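Local coordinates for protein KP6 killer toxin subunit alpha (Ustilago maydis virus P6, PDB 4GVB) that forms the alpha half of a virally encoded, secreted antifungal toxin, recognising cellular receptors before the beta subunit joins it to kill sensitive fungal cells, at residues Q60-C65 with N70-R75. Residues are numbered along the deposited sequence; the frame is centred on the assembly and turned at random.
Sequences QFYSHC and NNMSCR
Met72 reaches from strand 71-76, outermost in the sheet of this chain, to Phe61 and Tyr62 on the helix 58-67, a case of a helix and the strand that follows it packed through one long side chain: in this small disulfide-rich alpha+beta fold the chain leaves the helix, reverses through a short turn and comes back beside it as a strand of the antiparallel sheet. The short axes run 7.6 Å apart at 143°, closer to antiparallel than to perpendicular.

The apolar part rests on Met72. With its CG anti to the backbone N (chi1 174°) and the chain extended as far as SD, the thioether reaches the helix; SD meets the rim of the Phe61 ring 3.6 Å from CD2, almost in the ring plane, and so makes an edge-on Met-aromatic contact. The bend at chi3 (72°) then carries CE to Tyr62, 3.8 Å from that residue's CB.

Covalent links add to this packing: Cys65 on the helix and Cys74 on the strand form disulfides with Cys18 and Cys16 respectively, both on the neighbouring strand 14-19. Cys65 CB also sits 3.5 Å from Asn71 O.

Polar contacts gather toward the turn. Asn70 N donates to Cys65 O (2.9 Å) from above the carbonyl plane, while its side-chain ND2 hydrogen-bonds to Tyr67 O of the beta subunit, placing this turn at the heterodimer interface. On the exposed flank a water bridges the two segments, accepting from Asn71 ND2 at 2.8 Å and lying 3.1 Å from Tyr62 OH.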
# COMPACT_ATOMS: atom_id res chain seq x y z
N GLN A 60 5.50 -11.55 9.79
CA GLN A 60 5.42 -11.45 8.34
C GLN A 60 4.54 -10.27 7.93
O GLN A 60 4.95 -9.43 7.13
CB GLN A 60 4.86 -12.74 7.72
CG GLN A 60 5.77 -13.96 7.86
CD GLN A 60 5.63 -14.70 9.20
OE1 GLN A 60 5.09 -14.17 10.17
NE2 GLN A 60 6.12 -15.94 9.25
N PHE A 61 3.33 -10.19 8.48
CA PHE A 61 2.43 -9.11 8.11
C PHE A 61 3.06 -7.76 8.43
O PHE A 61 2.93 -6.79 7.67
CB PHE A 61 1.08 -9.27 8.80
CG PHE A 61 0.06 -8.28 8.34
CD1 PHE A 61 -0.51 -8.40 7.09
CD2 PHE A 61 -0.32 -7.23 9.16
CE1 PHE A 61 -1.43 -7.48 6.65
CE2 PHE A 61 -1.24 -6.29 8.71
CZ PHE A 61 -1.80 -6.43 7.46
N TYR A 62 3.76 -7.71 9.56
CA TYR A 62 4.44 -6.48 9.96
C TYR A 62 5.43 -6.02 8.91
O TYR A 62 5.59 -4.81 8.68
CB TYR A 62 5.18 -6.65 11.28
CG TYR A 62 6.00 -5.41 11.63
CD1 TYR A 62 5.39 -4.28 12.15
CD2 TYR A 62 7.36 -5.37 11.40
CE1 TYR A 62 6.13 -3.14 12.46
CE2 TYR A 62 8.11 -4.23 11.70
CZ TYR A 62 7.48 -3.13 12.23
OH TYR A 62 8.22 -2.01 12.52
N SER A 63 6.13 -6.96 8.30
CA SER A 63 7.16 -6.61 7.33
C SER A 63 6.51 -5.95 6.13
O SER A 63 7.10 -5.07 5.50
CB SER A 63 7.97 -7.83 6.89
OG SER A 63 7.29 -8.54 5.86
N HIS A 64 5.28 -6.35 5.82
CA HIS A 64 4.55 -5.72 4.73
C HIS A 64 4.13 -4.29 5.11
O HIS A 64 4.44 -3.34 4.37
CB HIS A 64 3.34 -6.56 4.29
CG HIS A 64 2.49 -5.87 3.27
ND1 HIS A 64 1.30 -5.23 3.59
CD2 HIS A 64 2.65 -5.70 1.94
CE1 HIS A 64 0.78 -4.69 2.50
NE2 HIS A 64 1.58 -4.96 1.48
N CYS A 65 3.44 -4.12 6.24
CA CYS A 65 3.04 -2.78 6.65
C CYS A 65 4.26 -1.88 6.72
O CYS A 65 4.23 -0.74 6.24
CB CYS A 65 2.34 -2.79 8.01
SG CYS A 65 0.72 -3.59 7.96
N ASN A 70 4.47 2.04 7.10
CA ASN A 70 3.34 2.08 8.02
C ASN A 70 3.63 1.36 9.34
O ASN A 70 4.62 0.65 9.48
CB ASN A 70 2.09 1.45 7.39
CG ASN A 70 1.62 2.18 6.17
OD1 ASN A 70 1.66 3.41 6.10
ND2 ASN A 70 1.17 1.43 5.18
N ASN A 71 2.74 1.56 10.30
CA ASN A 71 2.78 0.78 11.53
C ASN A 71 1.80 -0.39 11.43
O ASN A 71 1.11 -0.55 10.41
CB ASN A 71 2.44 1.65 12.74
CG ASN A 71 3.46 2.77 12.96
OD1 ASN A 71 3.09 3.92 13.25
ND2 ASN A 71 4.75 2.45 12.83
N MET A 72 1.74 -1.22 12.46
CA MET A 72 0.75 -2.30 12.47
C MET A 72 0.02 -2.36 13.81
O MET A 72 0.63 -2.23 14.86
CB MET A 72 1.42 -3.64 12.21
CG MET A 72 0.47 -4.82 12.35
SD MET A 72 1.35 -6.39 12.20
CE MET A 72 2.26 -6.43 13.74
N SER A 73 -1.30 -2.53 13.75
CA SER A 73 -2.07 -2.85 14.94
C SER A 73 -2.63 -4.26 14.84
O SER A 73 -3.05 -4.70 13.77
CB SER A 73 -3.22 -1.87 15.13
OG SER A 73 -2.76 -0.61 15.59
N CYS A 74 -2.62 -4.96 15.98
CA CYS A 74 -3.18 -6.31 16.06
C CYS A 74 -4.07 -6.44 17.30
O CYS A 74 -3.75 -5.89 18.35
CB CYS A 74 -2.06 -7.34 16.15
SG CYS A 74 -1.15 -7.60 14.62
N ARG A 75 -5.17 -7.17 17.17
CA ARG A 75 -5.97 -7.59 18.31
C ARG A 75 -5.87 -9.12 18.43
O ARG A 75 -5.84 -9.83 17.43
CB ARG A 75 -7.44 -7.18 18.13
CG ARG A 75 -7.67 -5.68 17.93
CD ARG A 75 -7.60 -4.92 19.25
NE ARG A 75 -7.55 -3.46 19.06
CZ ARG A 75 -6.44 -2.72 19.20
NH1 ARG A 75 -5.29 -3.29 19.53
NH2 ARG A 75 -6.50 -1.41 19.01
O HOH W 1 6.17 0.13 13.32